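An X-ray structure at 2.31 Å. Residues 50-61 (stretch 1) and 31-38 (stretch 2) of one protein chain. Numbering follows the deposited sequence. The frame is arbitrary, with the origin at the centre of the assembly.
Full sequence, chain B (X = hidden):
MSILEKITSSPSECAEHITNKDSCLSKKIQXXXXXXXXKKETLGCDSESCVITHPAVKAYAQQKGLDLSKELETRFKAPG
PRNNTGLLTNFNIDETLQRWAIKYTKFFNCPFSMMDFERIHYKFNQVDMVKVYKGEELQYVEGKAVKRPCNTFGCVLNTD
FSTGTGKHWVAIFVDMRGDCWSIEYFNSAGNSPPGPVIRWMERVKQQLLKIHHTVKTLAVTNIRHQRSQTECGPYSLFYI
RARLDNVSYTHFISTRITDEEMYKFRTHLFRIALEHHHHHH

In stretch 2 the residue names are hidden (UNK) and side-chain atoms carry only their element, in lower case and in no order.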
# COMPACT_ATOMS: atom_id res chain seq x y z
N CYS B 50 -13.52 27.73 0.96
CA CYS B 50 -14.05 28.99 1.46
C CYS B 50 -15.42 29.30 0.87
O CYS B 50 -16.24 29.95 1.53
CB CYS B 50 -13.08 30.13 1.16
SG CYS B 50 -11.45 29.97 1.92
N VAL B 51 -15.68 28.84 -0.35
CA VAL B 51 -16.96 29.10 -0.99
C VAL B 51 -18.07 28.32 -0.29
O VAL B 51 -19.09 28.89 0.12
CB VAL B 51 -16.90 28.76 -2.49
CG1 VAL B 51 -18.29 28.85 -3.11
CG2 VAL B 51 -15.93 29.68 -3.21
N ILE B 52 -17.89 27.01 -0.13
CA ILE B 52 -18.93 26.17 0.46
C ILE B 52 -19.04 26.33 1.96
O ILE B 52 -19.87 25.66 2.59
CB ILE B 52 -18.70 24.68 0.11
CG1 ILE B 52 -17.38 24.18 0.70
CG2 ILE B 52 -18.73 24.47 -1.40
CD1 ILE B 52 -17.10 22.72 0.40
N THR B 53 -18.23 27.20 2.57
CA THR B 53 -18.42 27.60 3.96
C THR B 53 -18.97 29.02 4.07
O THR B 53 -19.25 29.48 5.19
CB THR B 53 -17.11 27.49 4.74
OG1 THR B 53 -16.09 28.25 4.09
CG2 THR B 53 -16.68 26.04 4.85
N HIS B 54 -19.11 29.73 2.95
CA HIS B 54 -19.69 31.06 2.98
C HIS B 54 -21.16 30.98 3.38
O HIS B 54 -21.88 30.09 2.93
CB HIS B 54 -19.55 31.71 1.60
CG HIS B 54 -19.87 33.18 1.59
ND1 HIS B 54 -21.16 33.66 1.56
CD2 HIS B 54 -19.06 34.26 1.59
CE1 HIS B 54 -21.13 34.98 1.55
NE2 HIS B 54 -19.87 35.37 1.57
N PRO B 55 -21.63 31.90 4.24
CA PRO B 55 -23.02 31.80 4.72
C PRO B 55 -24.06 31.92 3.61
O PRO B 55 -25.13 31.30 3.73
CB PRO B 55 -23.12 32.96 5.72
CG PRO B 55 -22.01 33.90 5.33
CD PRO B 55 -20.91 33.03 4.84
N ALA B 56 -23.78 32.67 2.55
CA ALA B 56 -24.73 32.77 1.45
C ALA B 56 -24.81 31.45 0.67
O ALA B 56 -25.89 31.06 0.22
CB ALA B 56 -24.35 33.92 0.51
N VAL B 57 -23.67 30.77 0.51
CA VAL B 57 -23.67 29.48 -0.18
C VAL B 57 -24.33 28.42 0.69
O VAL B 57 -25.01 27.51 0.18
CB VAL B 57 -22.24 29.09 -0.57
CG1 VAL B 57 -22.23 27.74 -1.28
CG2 VAL B 57 -21.61 30.16 -1.45
N LYS B 58 -24.15 28.50 2.01
CA LYS B 58 -24.80 27.56 2.92
C LYS B 58 -26.31 27.66 2.83
O LYS B 58 -27.02 26.65 2.90
CB LYS B 58 -24.33 27.79 4.35
CG LYS B 58 -22.91 27.33 4.64
CD LYS B 58 -22.53 27.63 6.08
CE LYS B 58 -21.19 27.02 6.44
NZ LYS B 58 -20.79 27.34 7.84
N ALA B 59 -26.83 28.88 2.68
CA ALA B 59 -28.28 29.06 2.56
C ALA B 59 -28.79 28.53 1.23
O ALA B 59 -29.85 27.89 1.18
CB ALA B 59 -28.64 30.54 2.73
N TYR B 60 -28.06 28.78 0.14
CA TYR B 60 -28.47 28.27 -1.16
C TYR B 60 -28.40 26.74 -1.19
O TYR B 60 -29.23 26.09 -1.83
CB TYR B 60 -27.60 28.87 -2.26
CG TYR B 60 -28.02 28.48 -3.66
CD1 TYR B 60 -28.97 29.22 -4.35
CD2 TYR B 60 -27.45 27.39 -4.31
CE1 TYR B 60 -29.36 28.88 -5.63
CE2 TYR B 60 -27.83 27.04 -5.59
CZ TYR B 60 -28.78 27.78 -6.25
OH TYR B 60 -29.16 27.44 -7.52
N ALA B 61 -27.42 26.16 -0.50
CA ALA B 61 -27.32 24.71 -0.45
C ALA B 61 -28.46 24.10 0.35
O ALA B 61 -28.97 23.03 0.00
CB ALA B 61 -25.97 24.29 0.15
N UNK B 31 -21.91 21.72 -10.50
CA UNK B 31 -23.01 22.24 -11.31
C UNK B 31 -23.91 23.16 -10.51
O UNK B 31 -24.23 24.27 -10.94
c UNK B 31 -23.82 21.08 -11.90
c UNK B 31 -23.10 20.27 -12.96
c UNK B 31 -23.41 18.33 -14.52
n UNK B 31 -21.94 18.25 -14.71
c UNK B 31 -23.79 18.93 -13.17
N UNK B 32 -24.34 22.71 -9.33
CA UNK B 32 -25.32 23.45 -8.54
C UNK B 32 -24.76 24.76 -7.98
O UNK B 32 -25.55 25.66 -7.67
c UNK B 32 -26.40 21.24 -7.84
o UNK B 32 -28.12 21.90 -9.35
o UNK B 32 -28.73 20.86 -7.52
c UNK B 32 -27.85 21.34 -8.27
c UNK B 32 -25.83 22.58 -7.39
N UNK B 33 -23.44 24.88 -7.85
CA UNK B 33 -22.83 26.07 -7.27
C UNK B 33 -21.92 26.80 -8.25
O UNK B 33 -21.02 27.54 -7.83
c UNK B 33 -21.94 24.66 -3.72
c UNK B 33 -24.02 25.82 -4.48
c UNK B 33 -22.04 25.70 -6.00
c UNK B 33 -22.83 24.98 -4.91
N UNK B 34 -22.14 26.62 -9.55
CA UNK B 34 -21.29 27.28 -10.55
C UNK B 34 -21.45 28.80 -10.50
O UNK B 34 -20.52 29.52 -10.88
o UNK B 34 -20.87 27.49 -12.92
c UNK B 34 -23.11 26.93 -12.23
c UNK B 34 -21.63 26.76 -11.94
N UNK B 35 -22.59 29.29 -10.03
CA UNK B 35 -22.79 30.73 -9.91
C UNK B 35 -21.90 31.32 -8.82
O UNK B 35 -21.27 32.36 -9.02
o UNK B 35 -24.44 32.42 -9.33
c UNK B 35 -24.26 31.04 -9.63
N UNK B 36 -21.83 30.66 -7.66
CA UNK B 36 -21.03 31.18 -6.56
C UNK B 36 -19.54 30.96 -6.80
O UNK B 36 -18.72 31.79 -6.38
c UNK B 36 -21.45 30.53 -5.24
c UNK B 36 -23.91 30.14 -4.94
c UNK B 36 -25.31 31.74 -3.83
c UNK B 36 -25.16 30.53 -4.49
c UNK B 36 -22.97 32.16 -4.09
c UNK B 36 -24.21 32.55 -3.64
c UNK B 36 -22.81 30.95 -4.75
N UNK B 37 -19.17 29.86 -7.46
CA UNK B 37 -17.76 29.53 -7.62
C UNK B 37 -17.04 30.51 -8.54
O UNK B 37 -15.86 30.81 -8.32
c UNK B 37 -17.61 28.11 -8.15
c UNK B 37 -17.90 26.98 -7.15
c UNK B 37 -16.84 26.94 -6.06
c UNK B 37 -17.98 25.65 -7.87
N UNK B 38 -17.72 31.03 -9.56
CA UNK B 38 -17.08 31.92 -10.52
C UNK B 38 -17.03 33.37 -10.06
O UNK B 38 -16.39 34.19 -10.72
c UNK B 38 -18.05 30.37 -13.93
c UNK B 38 -17.82 30.41 -12.43
o UNK B 38 -17.42 31.11 -14.68
c UNK B 38 -17.78 31.82 -11.87
n UNK B 38 -18.97 29.52 -14.37

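Position 31 carries four carbons in an unbranched row that ends in a nitrogen, and it stays out of reach of stretch 1. An extended chain closed by a single amine identifies Lys-31.

At position 32 the side chain has three carbons, the third bearing two oxygens. This is a carboxylate at the end of a two-methylene spacer, hence Glu-32. Its contact with stretch 1 comes from the backbone: its O lies 3.4 Å from CE2 of Tyr-60.

Position 33 holds four carbons forked at the second, packed against Ile-52, Val-57 and Tyr-60. A fork one carbon beyond CB defines leucine. In Leu-33, CD1 lies 3.9 Å from CG1 of Val-57 and 4.0 Å from CG2 of Ile-52, while CD2 sits 3.8 Å from CD2 of Tyr-60. The CA-to-CB bond points sideways, but the m, t rotamer brings the end of the side chain nearer. Leu-33 also occupies the N-cap position of the next helix.

Position 34 has one carbon carrying an oxygen and a second carbon, with nothing of stretch 1 nearby. The branched hydroxyl side chain is that of Thr-34.

At position 35 one carbon is followed by one oxygen, again clear of stretch 1; this is Ser-35.

Position 36 shows one carbon followed by a ring of six carbons without a hydroxyl, set among Val-51, Ala-56, Val-57 and Tyr-60. It is therefore Phe-36. CG2 of Val-57 stands over one ring face, 3.9 Å from the centroid in a CH-pi contact, and the ring edge turns toward the face of Tyr-60, with CE2 of Phe-36 3.6 Å from CG of Tyr-60. The planes meet at 62° with centroids 5.4 Å apart, an offset edge-to-face pair.

Position 37 again has four carbons forked at the second, one of them against Val-51. This is Leu-37, whose CD2 lies 3.8 Å from CG1 of Val-51.

Position 38 ends in a third carbon carrying one oxygen and one nitrogen. Neither atom approaches stretch 1, but the nitrogen faces the hydroxyl of Thr-34. The amide belongs to Gln-38, and its NE2 donates to OG1 of Thr-34 at 3.1 Å.

The contact buries 426 Å² and contains no hydrogen bond between the stretches, so it rests on apolar and aromatic packing. Phe-36 is its knob, with the largest covered area, while Leu-33 and Leu-37 extend the apolar surface. Within stretch 1, ND1 of His-54 accepts from N of Ala-56 at 3.0 Å, capping the helix that presents Ala-56, Val-57 and Tyr-60.

Stretch 2 31-38: KELTSFLQ
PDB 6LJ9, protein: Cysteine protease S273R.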